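Local coordinates for protein Rik1-associated factor 1 (Schizosaccharomyces pombe, PDB 4O9D) that helps establish heterochromatin as a component, present here as its WD-repeat propeller domain, of the Clr4 complex that methylates histone H3 to form H3K9me, at residues A112-V115 with N121-G124; L143-C148 with G153-T158; A169-P174 with V199-D204. All coordinates share one frame; numbering follows the deposited sequence.

Interaction 1: residues A112-V115 with N121-G124; sequences AVKV and NLCG
Val-115 and Gly-124 form an antiparallel hydrogen-bonded pair, their CA atoms 4.7 Å apart, but the short strands 113-115 and 122-124 run at 116° to each other and pair in register at this one position. The bond from Val-115 N to Gly-124 O is 2.9 Å long, and its donor sits well above the carbonyl plane. In return, Val-115 O is gripped twice: Cys-123 N approaches it closely at 2.7 Å, almost in line with the C=O bond, while Gly-124 N reaches the same oxygen at a longer 3.3 Å. Two consecutive residues thus face one residue across the ladder, which defines a classic beta bulge.

Among the side chains, Lys-114 and Leu-122 meet most closely. Leu-122 CG lies anti to the backbone N (chi1 -178°), which turns the side chain toward Lys-114; Leu-122 CD1 lies 3.6 Å from Lys-114 CB, with CG and CD of the lysine slightly farther, and the two side chains cross at a slant. The lysine is extended beyond CG and leads its amine away from Leu-122 to the backbone oxygen of Ser-77. Val-115 turns CB and CG2 to the glycine backbone, with CG2 4.0 Å from Gly-124 O; elsewhere it packs on Phe-103 and Tyr-105. Its other methyl, CG1, makes a looser approach of 4.4 Å to Cys-123 CB.

Both segments belong to WD repeat 1, where the hairpin brings in strand 122-126 as the outermost strand at one end of its blade. The chemistry implies a junction held chiefly by backbone polarity: the bulge satisfies Val-115 O with two N-H groups, while the aliphatic part of Lys-114 packs against one methyl of Leu-122 and its charged end is bound separately.

Interaction 2: residues L143-C148 with G153-T158; sequences LLAVAC and GYLLST
Tyr-154, the residue with the greatest area buried here, pairs with Val-146: the two CB atoms lie 4.0 Å apart, and two backbone bonds join the residues. Val-146 N reaches Tyr-154 O at 2.7 Å, and the returning bond runs from Tyr-154 N to Val-146 O. The tyrosine ring receives its neighbours at its edge, near its own plane: CE2 is 3.7 Å from Cys-148 CB, with Val-146 CB beside another part of the rim. Farther out, Tyr-154 OH is hydrogen-bonded to Asn-150 and the ring packs edge-to-face with Phe-126.

Leu-156 lies on the same face of the sheet. With CG anti to its own carbonyl carbon (chi1 -57°), it sends CD1 slantwise to Val-146 CG2, 3.9 Å away, and the valine thereby touches two side chains of the facing strand, Tyr-154 and Leu-156. A second pair of backbone bonds forms here. Leu-144 N is 2.9 Å from Leu-156 O. Leu-156 N is 2.8 Å from Leu-144 O. On the other face Leu-155 CD2 lies 3.7 Å from Ala-145 CB; Ile-186 and Phe-188 of strand 182-189 pack against Ala-145, and Phe-188 also against Leu-155.

Alternating hydrogen-bonded and non-hydrogen-bonded pairs, at 155° between strand directions, mark antiparallel pairing; with only four residues between the segments, the strands form a beta hairpin, the central two of a four-stranded propeller blade.

Interaction 3: residues A169-P174 with V199-D204; sequences ANLIYP and VIIGYD. With EDO (1,2-ethanediol), chain F.
An interface between successive propeller blades is formed here, with Leu-171, on one blade's outermost strand, and Tyr-173 packing on the second strand of the next. No direct hydrogen bond links the two segments; the evidence for the contact is apolar packing and one bridging water. Leu-171 CD1 is the chief point of touch, 3.7 Å from Val-199 CG1 and 4.0 Å from Ile-201 CD1. The leucine has CG anti to its carbonyl carbon (chi1 -56°), and the extended branch beyond brings that methyl across the two beta-branched side chains rather than alongside them.

Two tyrosines make the second patch. Tyr-203 CE1 comes to the edge of the Tyr-173 ring, near its plane, at 4.1 Å from CD2, and Tyr-203 OH lies 3.5 Å from Tyr-173 CB. One face of the Tyr-203 ring is occupied by Ile-201 CG2, displaced toward the rim. At the ring's edge and in its plane sits the water, which accepts a hydrogen bond from Tyr-203 OH at 2.8 Å and donates one to Leu-171 O, also at 2.8 Å. A weaker bond from Tyr-173 N reaches the same water, which thereby joins both polar backbone groups to the phenol at an otherwise apolar seam.

Away from this seam, Asn-170 OD1 accepts a hydrogen bond of 2.8 Å from O2 of a 1,2-ethanediol, probably a crystallisation additive.

Tyr-173 holds the N-cap position of the short helix 174-178, and its ring stacks on Phe-225. Strand 198-204 lies between strands 182-189 and 214-219 in its sheet, while Leu-171, in the sheet before it, also touches Leu-155 of strand 153-158; the contact joins two adjacent blades.

The three contacts follow one another along the chain and step through three successive sheets of the propeller. Interactions 1 and 2 have centres 13 Å apart and belong to adjacent blades, which touch where Val-113 packs on Val-146 and Leu-144. Interactions 2 and 3 lie closer, 11 Å between centres, because strands 153-158 and 165-171 are neighbours in one sheet: Gly-153 O and Leu-171 N are 2.7 Å apart, a probable hydrogen bond. Interactions 1 and 3, with centres about 23 Å apart and nearest atoms about 10 Å, do not touch. Two hairpins within blades and one seam between blades thus form a continuous run of contacts round part of the WD-repeat domain.

Interaction 1: residues A112-V115 with N121-G124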
loop_
_atom_site.group_PDB
_atom_site.type_symbol
_atom_site.label_atom_id
_atom_site.label_comp_id
_atom_site.label_asym_id
_atom_site.label_seq_id
_atom_site.Cartn_x
_atom_site.Cartn_y
_atom_site.Cartn_z
ATOM N N ALA A 112 15.656 -1.193 -7.753
ATOM C CA ALA A 112 15.290 -0.795 -9.116
ATOM C C ALA A 112 13.798 -0.514 -9.269
ATOM O O ALA A 112 12.985 -1.163 -8.635
ATOM C CB ALA A 112 15.740 -1.880 -10.130
ATOM N N VAL A 113 13.444 0.481 -10.084
ATOM C CA VAL A 113 12.082 0.606 -10.547
ATOM C C VAL A 113 12.000 0.022 -11.979
ATOM O O VAL A 113 12.799 0.407 -12.842
ATOM C CB VAL A 113 11.628 2.084 -10.571
ATOM C CG1 VAL A 113 10.175 2.161 -10.954
ATOM C CG2 VAL A 113 11.836 2.746 -9.202
ATOM N N LYS A 114 11.059 -0.887 -12.229
ATOM C CA LYS A 114 10.875 -1.465 -13.577
ATOM C C LYS A 114 9.500 -1.157 -14.159
ATOM O O LYS A 114 8.520 -0.907 -13.429
ATOM C CB LYS A 114 11.139 -2.978 -13.586
ATOM C CG LYS A 114 12.614 -3.320 -13.285
ATOM C CD LYS A 114 12.901 -4.820 -13.116
ATOM C CE LYS A 114 14.400 -5.100 -12.873
ATOM N NZ LYS A 114 14.726 -6.561 -12.888
ATOM N N VAL A 115 9.445 -1.174 -15.486
ATOM C CA VAL A 115 8.234 -0.859 -16.231
ATOM C C VAL A 115 7.940 -2.037 -17.177
ATOM O O VAL A 115 8.786 -2.363 -18.018
ATOM C CB VAL A 115 8.439 0.426 -17.082
ATOM C CG1 VAL A 115 7.184 0.733 -17.876
ATOM C CG2 VAL A 115 8.828 1.597 -16.196
ATOM N N ASN A 121 6.791 -8.013 -21.013
ATOM C CA ASN A 121 8.039 -7.496 -21.552
ATOM C C ASN A 121 8.526 -6.335 -20.696
ATOM O O ASN A 121 7.748 -5.463 -20.354
ATOM C CB ASN A 121 7.861 -6.975 -22.982
ATOM C CG ASN A 121 7.477 -8.061 -23.968
ATOM O OD1 ASN A 121 8.057 -9.146 -23.978
ATOM N ND2 ASN A 121 6.499 -7.766 -24.805
ATOM N N LEU A 122 9.811 -6.319 -20.377
ATOM C CA LEU A 122 10.400 -5.186 -19.671
ATOM C C LEU A 122 10.610 -4.044 -20.639
ATOM O O LEU A 122 11.364 -4.197 -21.599
ATOM C CB LEU A 122 11.729 -5.590 -19.061
ATOM C CG LEU A 122 12.402 -4.484 -18.245
ATOM C CD1 LEU A 122 11.695 -4.326 -16.887
ATOM C CD2 LEU A 122 13.857 -4.789 -18.048
ATOM N N CYS A 123 9.951 -2.904 -20.391
ATOM C CA CYS A 123 10.037 -1.728 -21.281
ATOM C C CYS A 123 10.914 -0.584 -20.745
ATOM O O CYS A 123 11.418 0.241 -21.499
ATOM C CB CYS A 123 8.627 -1.181 -21.538
ATOM S SG CYS A 123 7.502 -2.395 -22.329
ATOM N N GLY A 124 11.089 -0.516 -19.437
ATOM C CA GLY A 124 11.823 0.591 -18.852
ATOM C C GLY A 124 12.450 0.214 -17.531
ATOM O O GLY A 124 11.993 -0.716 -16.844
#

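Interaction 2: residues L143-C148 with G153-T158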
loop_
_atom_site.group_PDB
_atom_site.type_symbol
_atom_site.label_atom_id
_atom_site.label_comp_id
_atom_site.label_asym_id
_atom_site.label_seq_id
_atom_site.Cartn_x
_atom_site.Cartn_y
_atom_site.Cartn_z
ATOM N N LEU A 143 2.684 10.602 -13.709
ATOM C CA LEU A 143 4.012 10.845 -13.142
ATOM C C LEU A 143 4.205 9.875 -11.987
ATOM O O LEU A 143 3.311 9.717 -11.137
ATOM C CB LEU A 143 4.138 12.287 -12.643
ATOM C CG LEU A 143 5.524 12.822 -12.257
ATOM C CD1 LEU A 143 6.530 12.811 -13.459
ATOM C CD2 LEU A 143 5.377 14.242 -11.671
ATOM N N LEU A 144 5.355 9.216 -11.949
ATOM C CA LEU A 144 5.594 8.191 -10.930
ATOM C C LEU A 144 6.514 8.693 -9.796
ATOM O O LEU A 144 7.641 9.125 -10.057
ATOM C CB LEU A 144 6.177 6.949 -11.593
ATOM C CG LEU A 144 6.464 5.753 -10.682
ATOM C CD1 LEU A 144 5.189 5.150 -10.212
ATOM C CD2 LEU A 144 7.320 4.711 -11.415
ATOM N N ALA A 145 6.029 8.673 -8.552
ATOM C CA ALA A 145 6.874 9.068 -7.430
ATOM C C ALA A 145 7.437 7.834 -6.761
ATOM O O ALA A 145 6.755 6.806 -6.620
ATOM C CB ALA A 145 6.115 9.963 -6.436
ATOM N N VAL A 146 8.699 7.923 -6.373
ATOM C CA VAL A 146 9.411 6.792 -5.850
ATOM C C VAL A 146 9.986 7.151 -4.484
ATOM O O VAL A 146 10.645 8.177 -4.362
ATOM C CB VAL A 146 10.541 6.437 -6.788
ATOM C CG1 VAL A 146 11.219 5.175 -6.336
ATOM C CG2 VAL A 146 9.972 6.280 -8.208
ATOM N N ALA A 147 9.745 6.317 -3.464
ATOM C CA ALA A 147 10.364 6.544 -2.161
ATOM C C ALA A 147 11.432 5.486 -1.907
ATOM O O ALA A 147 11.161 4.286 -1.916
ATOM C CB ALA A 147 9.307 6.574 -1.028
ATOM N N CYS A 148 12.657 5.946 -1.663
ATOM C CA CYS A 148 13.802 5.044 -1.578
ATOM C C CYS A 148 14.399 5.025 -0.173
ATOM O O CYS A 148 14.410 6.040 0.533
ATOM C CB CYS A 148 14.868 5.457 -2.611
ATOM S SG CYS A 148 16.369 4.444 -2.541
ATOM N N GLY A 153 13.462 10.750 -2.474
ATOM C CA GLY A 153 12.362 10.465 -3.389
ATOM C C GLY A 153 12.793 10.751 -4.845
ATOM O O GLY A 153 13.709 11.542 -5.096
ATOM N N TYR A 154 12.154 10.095 -5.802
ATOM C CA TYR A 154 12.381 10.391 -7.219
ATOM C C TYR A 154 11.021 10.590 -7.916
ATOM O O TYR A 154 10.002 10.001 -7.499
ATOM C CB TYR A 154 13.143 9.243 -7.862
ATOM C CG TYR A 154 14.441 8.881 -7.176
ATOM C CD1 TYR A 154 15.635 9.517 -7.517
ATOM C CD2 TYR A 154 14.484 7.889 -6.209
ATOM C CE1 TYR A 154 16.836 9.187 -6.891
ATOM C CE2 TYR A 154 15.668 7.543 -5.588
ATOM C CZ TYR A 154 16.854 8.207 -5.942
ATOM O OH TYR A 154 18.036 7.868 -5.334
ATOM N N LEU A 155 10.994 11.472 -8.916
ATOM C CA LEU A 155 9.846 11.612 -9.804
ATOM C C LEU A 155 10.276 11.151 -11.210
ATOM O O LEU A 155 11.262 11.664 -11.760
ATOM C CB LEU A 155 9.353 13.064 -9.862
ATOM C CG LEU A 155 8.757 13.711 -8.593
ATOM C CD1 LEU A 155 8.435 15.175 -8.900
ATOM C CD2 LEU A 155 7.506 12.943 -8.091
ATOM N N LEU A 156 9.530 10.217 -11.790
ATOM C CA LEU A 156 9.880 9.654 -13.094
ATOM C C LEU A 156 8.755 9.801 -14.102
ATOM O O LEU A 156 7.608 9.533 -13.776
ATOM C CB LEU A 156 10.186 8.164 -12.951
ATOM C CG LEU A 156 11.285 7.780 -11.970
ATOM C CD1 LEU A 156 11.425 6.262 -11.861
ATOM C CD2 LEU A 156 12.591 8.421 -12.395
ATOM N N SER A 157 9.059 10.219 -15.329
ATOM C CA SER A 157 8.037 10.180 -16.373
ATOM C C SER A 157 8.361 9.102 -17.395
ATOM O O SER A 157 9.521 8.696 -17.534
ATOM C CB SER A 157 7.850 11.541 -17.046
ATOM O OG SER A 157 8.867 11.802 -17.980
ATOM N N THR A 158 7.331 8.603 -18.075
ATOM C CA THR A 158 7.507 7.481 -19.002
ATOM C C THR A 158 6.817 7.751 -20.329
ATOM O O THR A 158 5.753 8.358 -20.355
ATOM C CB THR A 158 6.931 6.139 -18.418
ATOM O OG1 THR A 158 5.510 6.256 -18.208
ATOM C CG2 THR A 158 7.609 5.788 -17.106
#

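Interaction 3: residues A169-P174 with V199-D204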
loop_
_atom_site.group_PDB
_atom_site.type_symbol
_atom_site.label_atom_id
_atom_site.label_comp_id
_atom_site.label_asym_id
_atom_site.label_seq_id
_atom_site.Cartn_x
_atom_site.Cartn_y
_atom_site.Cartn_z
ATOM N N ALA A 169 13.801 13.200 -11.626
ATOM C CA ALA A 169 14.070 14.341 -10.751
ATOM C C ALA A 169 14.215 13.842 -9.324
ATOM O O ALA A 169 13.436 12.986 -8.874
ATOM C CB ALA A 169 12.926 15.376 -10.838
ATOM N N ASN A 170 15.187 14.391 -8.604
ATOM C CA ASN A 170 15.457 13.976 -7.235
ATOM C C ASN A 170 14.673 14.875 -6.287
ATOM O O ASN A 170 14.605 16.104 -6.498
ATOM C CB ASN A 170 16.949 14.097 -6.907
ATOM C CG ASN A 170 17.814 13.122 -7.684
ATOM O OD1 ASN A 170 17.337 12.118 -8.205
ATOM N ND2 ASN A 170 19.100 13.416 -7.757
ATOM N N LEU A 171 14.056 14.259 -5.276
ATOM C CA LEU A 171 13.391 14.984 -4.214
ATOM C C LEU A 171 14.231 14.826 -2.944
ATOM O O LEU A 171 14.261 13.751 -2.314
ATOM C CB LEU A 171 11.954 14.450 -3.971
ATOM C CG LEU A 171 10.985 14.439 -5.166
ATOM C CD1 LEU A 171 9.664 13.681 -4.790
ATOM C CD2 LEU A 171 10.688 15.835 -5.658
ATOM N N ILE A 172 14.873 15.923 -2.557
ATOM C CA ILE A 172 15.970 15.898 -1.597
ATOM C C ILE A 172 15.599 16.773 -0.414
ATOM O O ILE A 172 15.236 17.927 -0.595
ATOM C CB ILE A 172 17.288 16.426 -2.276
ATOM C CG1 ILE A 172 17.711 15.498 -3.423
ATOM C CG2 ILE A 172 18.438 16.548 -1.288
ATOM C CD1 ILE A 172 18.907 16.036 -4.216
ATOM N N TYR A 173 15.627 16.207 0.791
ATOM C CA TYR A 173 15.392 16.996 2.000
ATOM C C TYR A 173 16.675 16.829 2.797
ATOM O O TYR A 173 16.858 15.824 3.483
ATOM C CB TYR A 173 14.158 16.483 2.749
ATOM C CG TYR A 173 13.840 17.153 4.083
ATOM C CD1 TYR A 173 14.505 18.296 4.500
ATOM C CD2 TYR A 173 12.868 16.604 4.931
ATOM C CE1 TYR A 173 14.203 18.891 5.720
ATOM C CE2 TYR A 173 12.563 17.178 6.150
ATOM C CZ TYR A 173 13.224 18.323 6.541
ATOM O OH TYR A 173 12.919 18.892 7.754
ATOM N N PRO A 174 17.613 17.782 2.643
ATOM C CA PRO A 174 18.969 17.613 3.174
ATOM C C PRO A 174 19.035 17.289 4.655
ATOM O O PRO A 174 19.841 16.448 5.040
ATOM C CB PRO A 174 19.634 18.973 2.896
ATOM C CG PRO A 174 18.870 19.563 1.766
ATOM C CD PRO A 174 17.447 19.076 1.948
ATOM N N VAL A 199 3.961 16.561 -3.499
ATOM C CA VAL A 199 4.384 15.203 -3.190
ATOM C C VAL A 199 4.651 15.191 -1.699
ATOM O O VAL A 199 5.453 15.981 -1.190
ATOM C CB VAL A 199 5.680 14.838 -3.929
ATOM C CG1 VAL A 199 6.120 13.398 -3.599
ATOM C CG2 VAL A 199 5.486 15.044 -5.433
ATOM N N ILE A 200 3.951 14.308 -0.997
ATOM C CA ILE A 200 4.140 14.137 0.430
ATOM C C ILE A 200 5.099 12.965 0.614
ATOM O O ILE A 200 4.913 11.905 0.014
ATOM C CB ILE A 200 2.779 13.798 1.113
ATOM C CG1 ILE A 200 1.737 14.891 0.825
ATOM C CG2 ILE A 200 2.969 13.571 2.598
ATOM C CD1 ILE A 200 0.243 14.345 0.923
ATOM N N ILE A 201 6.129 13.138 1.427
ATOM C CA ILE A 201 7.029 12.029 1.718
ATOM C C ILE A 201 7.149 11.758 3.222
ATOM O O ILE A 201 7.398 12.669 4.022
ATOM C CB ILE A 201 8.438 12.295 1.210
ATOM C CG1 ILE A 201 8.423 12.581 -0.290
ATOM C CG2 ILE A 201 9.362 11.088 1.508
ATOM C CD1 ILE A 201 9.800 12.664 -0.895
ATOM N N GLY A 202 7.042 10.494 3.592
ATOM C CA GLY A 202 7.146 10.124 4.996
ATOM C C GLY A 202 8.461 9.425 5.193
ATOM O O GLY A 202 8.830 8.585 4.370
ATOM N N TYR A 203 9.169 9.777 6.271
ATOM C CA TYR A 203 10.476 9.201 6.553
ATOM C C TYR A 203 10.470 8.350 7.831
ATOM O O TYR A 203 9.721 8.629 8.782
ATOM C CB TYR A 203 11.538 10.315 6.689
ATOM C CG TYR A 203 11.721 11.176 5.455
ATOM C CD1 TYR A 203 10.852 12.230 5.175
ATOM C CD2 TYR A 203 12.792 10.972 4.590
ATOM C CE1 TYR A 203 11.027 13.043 4.037
ATOM C CE2 TYR A 203 12.964 11.769 3.445
ATOM C CZ TYR A 203 12.094 12.802 3.188
ATOM O OH TYR A 203 12.277 13.591 2.065
ATOM N N ASP A 204 11.311 7.323 7.858
ATOM C CA ASP A 204 11.515 6.545 9.074
ATOM C C ASP A 204 13.012 6.258 9.209
ATOM O O ASP A 204 13.788 6.738 8.408
ATOM C CB ASP A 204 10.659 5.273 9.077
ATOM C CG ASP A 204 10.939 4.348 7.881
ATOM O OD1 ASP A 204 11.971 4.515 7.187
ATOM O OD2 ASP A 204 10.130 3.414 7.663
HETATM C C1 EDO F . 19.212 12.622 -12.308
HETATM O O1 EDO F . 20.098 12.009 -11.357
HETATM C C2 EDO F . 17.849 12.725 -11.628
HETATM O O2 EDO F . 17.599 11.504 -10.911
HETATM O O HOH W 1 14.505 13.409 0.442
#